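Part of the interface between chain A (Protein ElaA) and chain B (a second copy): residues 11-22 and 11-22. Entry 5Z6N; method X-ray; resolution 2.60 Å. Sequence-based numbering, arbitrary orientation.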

ATOM      1  N   GLU A  11       5.362   4.258 -16.613  1.00 35.73           N
ATOM      2  CA  GLU A  11       4.980   3.050 -17.330  1.00 32.49           C
ATOM      3  C   GLU A  11       4.282   2.032 -16.443  1.00 38.29           C
ATOM      4  O   GLU A  11       3.913   0.959 -16.929  1.00 51.00           O
ATOM      5  CB  GLU A  11       6.216   2.414 -17.971  1.00 31.71           C
ATOM      6  CG  GLU A  11       7.022   3.380 -18.828  1.00 31.34           C
ATOM      7  CD  GLU A  11       8.353   2.806 -19.266  1.00 38.02           C
ATOM      8  OE1 GLU A  11       9.384   3.178 -18.669  1.00 39.74           O
ATOM      9  OE2 GLU A  11       8.370   1.982 -20.205  1.00 46.92           O
ATOM     10  N   LEU A  12       4.097   2.335 -15.161  1.00 34.85           N
ATOM     11  CA  LEU A  12       3.393   1.428 -14.263  1.00 35.00           C
ATOM     12  C   LEU A  12       1.900   1.450 -14.558  1.00 35.63           C
ATOM     13  O   LEU A  12       1.257   2.501 -14.468  1.00 40.16           O
ATOM     14  CB  LEU A  12       3.651   1.817 -12.810  1.00 34.57           C
ATOM     15  CG  LEU A  12       5.006   1.435 -12.219  1.00 31.68           C
ATOM     16  CD1 LEU A  12       5.169   2.062 -10.849  1.00 23.03           C
ATOM     17  CD2 LEU A  12       5.139  -0.076 -12.137  1.00 37.40           C
ATOM     18  N   SER A  13       1.349   0.295 -14.916  1.00 32.57           N
ATOM     19  CA  SER A  13      -0.093   0.186 -15.013  1.00 34.11           C
ATOM     20  C   SER A  13      -0.694   0.157 -13.611  1.00 31.33           C
ATOM     21  O   SER A  13       0.013   0.137 -12.598  1.00 31.47           O
ATOM     22  CB  SER A  13      -0.497  -1.064 -15.796  1.00 36.06           C
ATOM     23  OG  SER A  13      -0.714  -2.166 -14.932  1.00 30.81           O
ATOM     24  N   VAL A  14      -2.022   0.163 -13.558  1.00 29.21           N
ATOM     25  CA  VAL A  14      -2.706   0.085 -12.273  1.00 27.57           C
ATOM     26  C   VAL A  14      -2.396  -1.241 -11.583  1.00 28.03           C
ATOM     27  O   VAL A  14      -2.213  -1.298 -10.359  1.00 26.11           O
ATOM     28  CB  VAL A  14      -4.217   0.296 -12.473  1.00 22.73           C
ATOM     29  CG1 VAL A  14      -4.985  -0.268 -11.311  1.00 23.99           C
ATOM     30  CG2 VAL A  14      -4.521   1.780 -12.633  1.00 21.63           C
ATOM     31  N   SER A  15      -2.303  -2.325 -12.359  1.00 27.18           N
ATOM     32  CA  SER A  15      -2.026  -3.629 -11.769  1.00 26.71           C
ATOM     33  C   SER A  15      -0.569  -3.747 -11.329  1.00 26.95           C
ATOM     34  O   SER A  15      -0.283  -4.323 -10.274  1.00 24.44           O
ATOM     35  CB  SER A  15      -2.385  -4.740 -12.755  1.00 34.22           C
ATOM     36  OG  SER A  15      -1.824  -4.499 -14.032  1.00 42.24           O
ATOM     37  N   GLN A  16       0.369  -3.219 -12.122  1.00 22.97           N
ATOM     38  CA  GLN A  16       1.762  -3.250 -11.698  1.00 21.16           C
ATOM     39  C   GLN A  16       2.000  -2.412 -10.452  1.00 24.61           C
ATOM     40  O   GLN A  16       2.882  -2.750  -9.656  1.00 28.65           O
ATOM     41  CB  GLN A  16       2.683  -2.767 -12.824  1.00 24.23           C
ATOM     42  CG  GLN A  16       2.158  -3.055 -14.212  1.00 32.64           C
ATOM     43  CD  GLN A  16       3.156  -2.705 -15.301  1.00 38.46           C
ATOM     44  OE1 GLN A  16       4.245  -3.257 -15.347  1.00 38.47           O
ATOM     45  NE2 GLN A  16       2.787  -1.784 -16.178  1.00 41.47           N
ATOM     46  N   LEU A  17       1.228  -1.339 -10.265  1.00 21.30           N
ATOM     47  CA  LEU A  17       1.384  -0.489  -9.086  1.00 19.94           C
ATOM     48  C   LEU A  17       0.873  -1.194  -7.831  1.00 19.44           C
ATOM     49  O   LEU A  17       1.537  -1.190  -6.785  1.00 18.26           O
ATOM     50  CB  LEU A  17       0.651   0.837  -9.314  1.00 21.76           C
ATOM     51  CG  LEU A  17       0.868   2.046  -8.388  1.00 28.41           C
ATOM     52  CD1 LEU A  17       0.030   1.950  -7.125  1.00 29.22           C
ATOM     53  CD2 LEU A  17       2.339   2.230  -8.038  1.00 31.81           C
ATOM     54  N   TYR A  18      -0.306  -1.812  -7.923  1.00 20.24           N
ATOM     55  CA  TYR A  18      -0.872  -2.555  -6.801  1.00 22.83           C
ATOM     56  C   TYR A  18       0.049  -3.691  -6.374  1.00 31.00           C
ATOM     57  O   TYR A  18       0.243  -3.935  -5.176  1.00 31.31           O
ATOM     58  CB  TYR A  18      -2.250  -3.094  -7.197  1.00 22.30           C
ATOM     59  CG  TYR A  18      -3.101  -3.618  -6.062  1.00 22.50           C
ATOM     60  CD1 TYR A  18      -3.959  -2.771  -5.370  1.00 22.62           C
ATOM     61  CD2 TYR A  18      -3.057  -4.957  -5.689  1.00 22.96           C
ATOM     62  CE1 TYR A  18      -4.749  -3.238  -4.341  1.00 23.28           C
ATOM     63  CE2 TYR A  18      -3.844  -5.435  -4.653  1.00 25.64           C
ATOM     64  CZ  TYR A  18      -4.691  -4.570  -3.986  1.00 29.14           C
ATOM     65  OH  TYR A  18      -5.475  -5.026  -2.950  1.00 27.48           O
ATOM     66  N   ALA A  19       0.641  -4.387  -7.347  1.00 31.62           N
ATOM     67  CA  ALA A  19       1.394  -5.599  -7.045  1.00 27.56           C
ATOM     68  C   ALA A  19       2.678  -5.296  -6.276  1.00 22.23           C
ATOM     69  O   ALA A  19       3.014  -6.005  -5.320  1.00 18.35           O
ATOM     70  CB  ALA A  19       1.702  -6.354  -8.338  1.00 31.36           C
ATOM     71  N   LEU A  20       3.411  -4.250  -6.673  1.00 22.58           N
ATOM     72  CA  LEU A  20       4.688  -3.979  -6.017  1.00 25.24           C
ATOM     73  C   LEU A  20       4.484  -3.418  -4.612  1.00 18.86           C
ATOM     74  O   LEU A  20       5.250  -3.738  -3.697  1.00 19.22           O
ATOM     75  CB  LEU A  20       5.554  -3.051  -6.883  1.00 27.95           C
ATOM     76  CG  LEU A  20       5.176  -1.635  -7.323  1.00 32.14           C
ATOM     77  CD1 LEU A  20       5.765  -0.616  -6.365  1.00 34.70           C
ATOM     78  CD2 LEU A  20       5.678  -1.385  -8.740  1.00 28.11           C
ATOM     79  N   LEU A  21       3.443  -2.603  -4.415  1.00 20.02           N
ATOM     80  CA  LEU A  21       3.060  -2.197  -3.063  1.00 20.53           C
ATOM     81  C   LEU A  21       2.599  -3.394  -2.234  1.00 21.30           C
ATOM     82  O   LEU A  21       2.930  -3.503  -1.047  1.00 23.27           O
ATOM     83  CB  LEU A  21       1.948  -1.147  -3.119  1.00 26.38           C
ATOM     84  CG  LEU A  21       2.226   0.346  -3.326  1.00 26.95           C
ATOM     85  CD1 LEU A  21       3.219   0.615  -4.422  1.00 24.39           C
ATOM     86  CD2 LEU A  21       0.924   1.065  -3.624  1.00 32.16           C
ATOM     87  N   GLN A  22       1.812  -4.286  -2.841  1.00 24.01           N
ATOM     88  CA  GLN A  22       1.313  -5.467  -2.138  1.00 29.25           C
ATOM     89  C   GLN A  22       2.460  -6.325  -1.620  1.00 29.18           C
ATOM     90  O   GLN A  22       2.442  -6.779  -0.469  1.00 24.10           O
ATOM     91  CB  GLN A  22       0.420  -6.280  -3.075  1.00 30.35           C
ATOM     92  CG  GLN A  22      -0.206  -7.507  -2.467  1.00 29.20           C
ATOM     93  CD  GLN A  22      -0.873  -8.379  -3.519  1.00 31.97           C
ATOM     94  OE1 GLN A  22      -1.951  -8.915  -3.299  1.00 40.69           O
ATOM     95  NE2 GLN A  22      -0.234  -8.517  -4.668  1.00 28.17           N
TER
ATOM     96  N   GLU B  11     -12.118   2.339 -12.963  1.00 28.28           N
ATOM     97  CA  GLU B  11     -11.911   3.750 -13.265  1.00 17.71           C
ATOM     98  C   GLU B  11     -10.713   4.344 -12.537  1.00 37.58           C
ATOM     99  O   GLU B  11     -10.300   5.461 -12.868  1.00 41.62           O
ATOM    100  CB  GLU B  11     -13.163   4.549 -12.898  1.00 17.77           C
ATOM    101  CG  GLU B  11     -14.447   4.063 -13.557  1.00 18.57           C
ATOM    102  CD  GLU B  11     -15.688   4.581 -12.857  1.00 35.78           C
ATOM    103  OE1 GLU B  11     -15.691   5.760 -12.456  1.00 38.84           O
ATOM    104  OE2 GLU B  11     -16.656   3.808 -12.716  1.00 40.05           O
ATOM    105  N   LEU B  12     -10.168   3.636 -11.548  1.00 35.75           N
ATOM    106  CA  LEU B  12      -9.031   4.131 -10.781  1.00 32.22           C
ATOM    107  C   LEU B  12      -7.830   4.334 -11.693  1.00 28.33           C
ATOM    108  O   LEU B  12      -7.399   3.400 -12.377  1.00 27.77           O
ATOM    109  CB  LEU B  12      -8.673   3.148  -9.670  1.00 30.76           C
ATOM    110  CG  LEU B  12      -9.577   2.954  -8.454  1.00 28.85           C
ATOM    111  CD1 LEU B  12      -9.052   1.783  -7.648  1.00 13.35           C
ATOM    112  CD2 LEU B  12      -9.641   4.212  -7.594  1.00 27.40           C
ATOM    113  N   SER B  13      -7.288   5.549 -11.706  1.00 29.30           N
ATOM    114  CA  SER B  13      -6.010   5.765 -12.363  1.00 36.03           C
ATOM    115  C   SER B  13      -4.883   5.349 -11.422  1.00 40.00           C
ATOM    116  O   SER B  13      -5.107   4.963 -10.270  1.00 38.64           O
ATOM    117  CB  SER B  13      -5.854   7.222 -12.793  1.00 31.04           C
ATOM    118  OG  SER B  13      -4.992   7.922 -11.911  1.00 22.35           O
ATOM    119  N   VAL B  14      -3.649   5.434 -11.916  1.00 39.38           N
ATOM    120  CA  VAL B  14      -2.499   5.030 -11.113  1.00 31.13           C
ATOM    121  C   VAL B  14      -2.340   5.943  -9.899  1.00 28.13           C
ATOM    122  O   VAL B  14      -2.064   5.475  -8.787  1.00 32.10           O
ATOM    123  CB  VAL B  14      -1.233   4.996 -11.988  1.00 29.88           C
ATOM    124  CG1 VAL B  14      -0.005   5.250 -11.170  1.00 16.97           C
ATOM    125  CG2 VAL B  14      -1.114   3.649 -12.662  1.00 31.90           C
ATOM    126  N   SER B  15      -2.539   7.253 -10.081  1.00 25.42           N
ATOM    127  CA  SER B  15      -2.382   8.181  -8.966  1.00 26.49           C
ATOM    128  C   SER B  15      -3.556   8.118  -7.996  1.00 27.62           C
ATOM    129  O   SER B  15      -3.394   8.431  -6.811  1.00 28.14           O
ATOM    130  CB  SER B  15      -2.207   9.609  -9.484  1.00 31.89           C
ATOM    131  OG  SER B  15      -3.395  10.080 -10.093  1.00 40.46           O
ATOM    132  N   GLN B  16      -4.739   7.727  -8.474  1.00 25.72           N
ATOM    133  CA  GLN B  16      -5.868   7.546  -7.567  1.00 24.44           C
ATOM    134  C   GLN B  16      -5.672   6.323  -6.679  1.00 24.43           C
ATOM    135  O   GLN B  16      -5.998   6.354  -5.486  1.00 25.16           O
ATOM    136  CB  GLN B  16      -7.167   7.438  -8.361  1.00 20.72           C
ATOM    137  CG  GLN B  16      -7.692   8.770  -8.867  1.00 19.32           C
ATOM    138  CD  GLN B  16      -8.987   8.625  -9.636  1.00 18.70           C
ATOM    139  OE1 GLN B  16      -9.156   7.687 -10.414  1.00 24.18           O
ATOM    140  NE2 GLN B  16      -9.914   9.549  -9.418  1.00 16.77           N
ATOM    141  N   LEU B  17      -5.140   5.235  -7.243  1.00 21.58           N
ATOM    142  CA  LEU B  17      -4.839   4.055  -6.439  1.00 22.99           C
ATOM    143  C   LEU B  17      -3.739   4.348  -5.429  1.00 26.62           C
ATOM    144  O   LEU B  17      -3.834   3.960  -4.258  1.00 26.65           O
ATOM    145  CB  LEU B  17      -4.433   2.888  -7.339  1.00 25.67           C
ATOM    146  CG  LEU B  17      -3.960   1.665  -6.551  1.00 22.27           C
ATOM    147  CD1 LEU B  17      -5.076   1.162  -5.649  1.00 20.00           C
ATOM    148  CD2 LEU B  17      -3.458   0.566  -7.475  1.00 26.69           C
ATOM    149  N   TYR B  18      -2.680   5.034  -5.868  1.00 30.54           N
ATOM    150  CA  TYR B  18      -1.581   5.354  -4.966  1.00 31.11           C
ATOM    151  C   TYR B  18      -2.056   6.162  -3.769  1.00 32.07           C
ATOM    152  O   TYR B  18      -1.595   5.947  -2.641  1.00 31.08           O
ATOM    153  CB  TYR B  18      -0.490   6.119  -5.710  1.00 24.69           C
ATOM    154  CG  TYR B  18       0.816   6.140  -4.957  1.00 34.07           C
ATOM    155  CD1 TYR B  18       1.659   5.040  -4.980  1.00 40.13           C
ATOM    156  CD2 TYR B  18       1.195   7.244  -4.202  1.00 38.45           C
ATOM    157  CE1 TYR B  18       2.855   5.042  -4.295  1.00 43.65           C
ATOM    158  CE2 TYR B  18       2.392   7.255  -3.506  1.00 43.74           C
ATOM    159  CZ  TYR B  18       3.221   6.152  -3.561  1.00 45.29           C
ATOM    160  OH  TYR B  18       4.413   6.144  -2.871  1.00 43.02           O
ATOM    161  N   ALA B  19      -2.981   7.097  -3.996  1.00 33.28           N
ATOM    162  CA  ALA B  19      -3.396   8.011  -2.939  1.00 31.56           C
ATOM    163  C   ALA B  19      -4.185   7.302  -1.843  1.00 23.26           C
ATOM    164  O   ALA B  19      -4.076   7.675  -0.669  1.00 15.36           O
ATOM    165  CB  ALA B  19      -4.217   9.154  -3.536  1.00 13.70           C
ATOM    166  N   LEU B  20      -4.973   6.283  -2.192  1.00 21.18           N
ATOM    167  CA  LEU B  20      -5.842   5.671  -1.195  1.00 22.21           C
ATOM    168  C   LEU B  20      -5.160   4.560  -0.411  1.00 22.26           C
ATOM    169  O   LEU B  20      -5.483   4.361   0.766  1.00 15.41           O
ATOM    170  CB  LEU B  20      -7.132   5.159  -1.849  1.00 21.92           C
ATOM    171  CG  LEU B  20      -7.094   4.100  -2.949  1.00 24.07           C
ATOM    172  CD1 LEU B  20      -7.184   2.698  -2.362  1.00 22.81           C
ATOM    173  CD2 LEU B  20      -8.231   4.346  -3.925  1.00 22.76           C
ATOM    174  N   LEU B  21      -4.222   3.833  -1.023  1.00 24.16           N
ATOM    175  CA  LEU B  21      -3.435   2.880  -0.247  1.00 26.22           C
ATOM    176  C   LEU B  21      -2.454   3.603   0.671  1.00 23.75           C
ATOM    177  O   LEU B  21      -2.205   3.160   1.798  1.00 26.61           O
ATOM    178  CB  LEU B  21      -2.694   1.922  -1.178  1.00 30.08           C
ATOM    179  CG  LEU B  21      -3.545   1.102  -2.148  1.00 27.92           C
ATOM    180  CD1 LEU B  21      -2.653   0.399  -3.155  1.00 33.69           C
ATOM    181  CD2 LEU B  21      -4.394   0.104  -1.390  1.00 23.33           C
ATOM    182  N   GLN B  22      -1.893   4.720   0.201  1.00 16.34           N
ATOM    183  CA  GLN B  22      -0.982   5.508   1.025  1.00 16.28           C
ATOM    184  C   GLN B  22      -1.697   6.090   2.233  1.00 18.03           C
ATOM    185  O   GLN B  22      -1.132   6.157   3.331  1.00 22.60           O
ATOM    186  CB  GLN B  22      -0.356   6.617   0.181  1.00 19.15           C
ATOM    187  CG  GLN B  22       0.128   7.824   0.954  1.00 18.98           C
ATOM    188  CD  GLN B  22       0.627   8.935   0.036  1.00 24.14           C
ATOM    189  OE1 GLN B  22       1.802   8.977  -0.312  1.00 31.52           O
ATOM    190  NE2 GLN B  22      -0.264   9.831  -0.359  1.00 19.52           N
TER

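Two copies of the same helix start pack side by side, their axes 9.6 Å apart at closest approach and 24° from parallel, and no hydrogen bond crosses between them. The rule to read here is register: the helices run the same way, and Val14, Leu17 and Leu21 each meet their own counterparts, with Val14-Leu17, Leu17-Tyr18 and Tyr18-Leu21 contacts between them.

B:Leu12 points its CA-to-CB bond toward chain A, yet its carbonyl makes the nearest contact: B:Leu12 O lies 3.3 Å from A:Val14 CG2. The CA-to-CB bond of B:Ser13 points away from the partner, and its OG bonds within its own chain. As N-cap, its OG accepts from B:Gln16 N and B:Ser15 N, both weak bonds, while B:Ser13 N donates to B:Gln16 OE1 at 3.1 Å. The capping serine keeps its hydroxyl on its own chain, and the closest contacts across set carbon against carbon or against carbonyl oxygen.

B:Val14 sits at the tightest point, where the CA atoms of B:Val14 and A:Val14 are 5.1 Å apart. Its CB leaves sideways rather than head-on, and B:Val14 CG2 rests 3.2 Å from A:Leu12 O, the reciprocal of the B:Leu12 contact. The two valines also touch directly, B:Val14 CG2 to A:Val14 CG2 at 3.9 Å. B:Ser15 and B:Gln16 make no contact with chain A.

One turn on, B:Leu17 points toward the partner and reaches several residues with one methyl. B:Leu17 CD2 lies 3.7 Å from A:Val14 O, 3.8 Å from A:Leu17 CD1 and 3.9 Å from A:Tyr18 CB, and it approaches the A:Tyr18 ring at its edge. The symmetry is approximate in detail: B:Leu17 has chi2 in p, A:Leu17 in m, though both keep chi1 in t.

B:Tyr18 starts sideways, but its end comes nearer chain A. A:Leu17 CD1 meets its ring edge, 4.1 Å from B:Tyr18 CD1, mirroring the arrangement around A:Tyr18; A:Leu21 CD2 is 4.3 Å from the same B:Tyr18 CD1. The hydroxyl is hydrogen-bonded elsewhere in the structure, so the tyrosine can lend its carbon to this contact without leaving that oxygen unpaired.

B:Ala19 and B:Leu20 are out of reach. B:Leu21 points back toward chain A, its CD1 3.7 Å from A:Leu21 CD2 and 4.1 Å from A:Tyr18 CD1. Here the CA atoms of B:Leu21 and A:Leu21 stand 8.7 Å apart, and longer side chains bridge the widened gap: valine where the backbones are close, leucine where they have diverged.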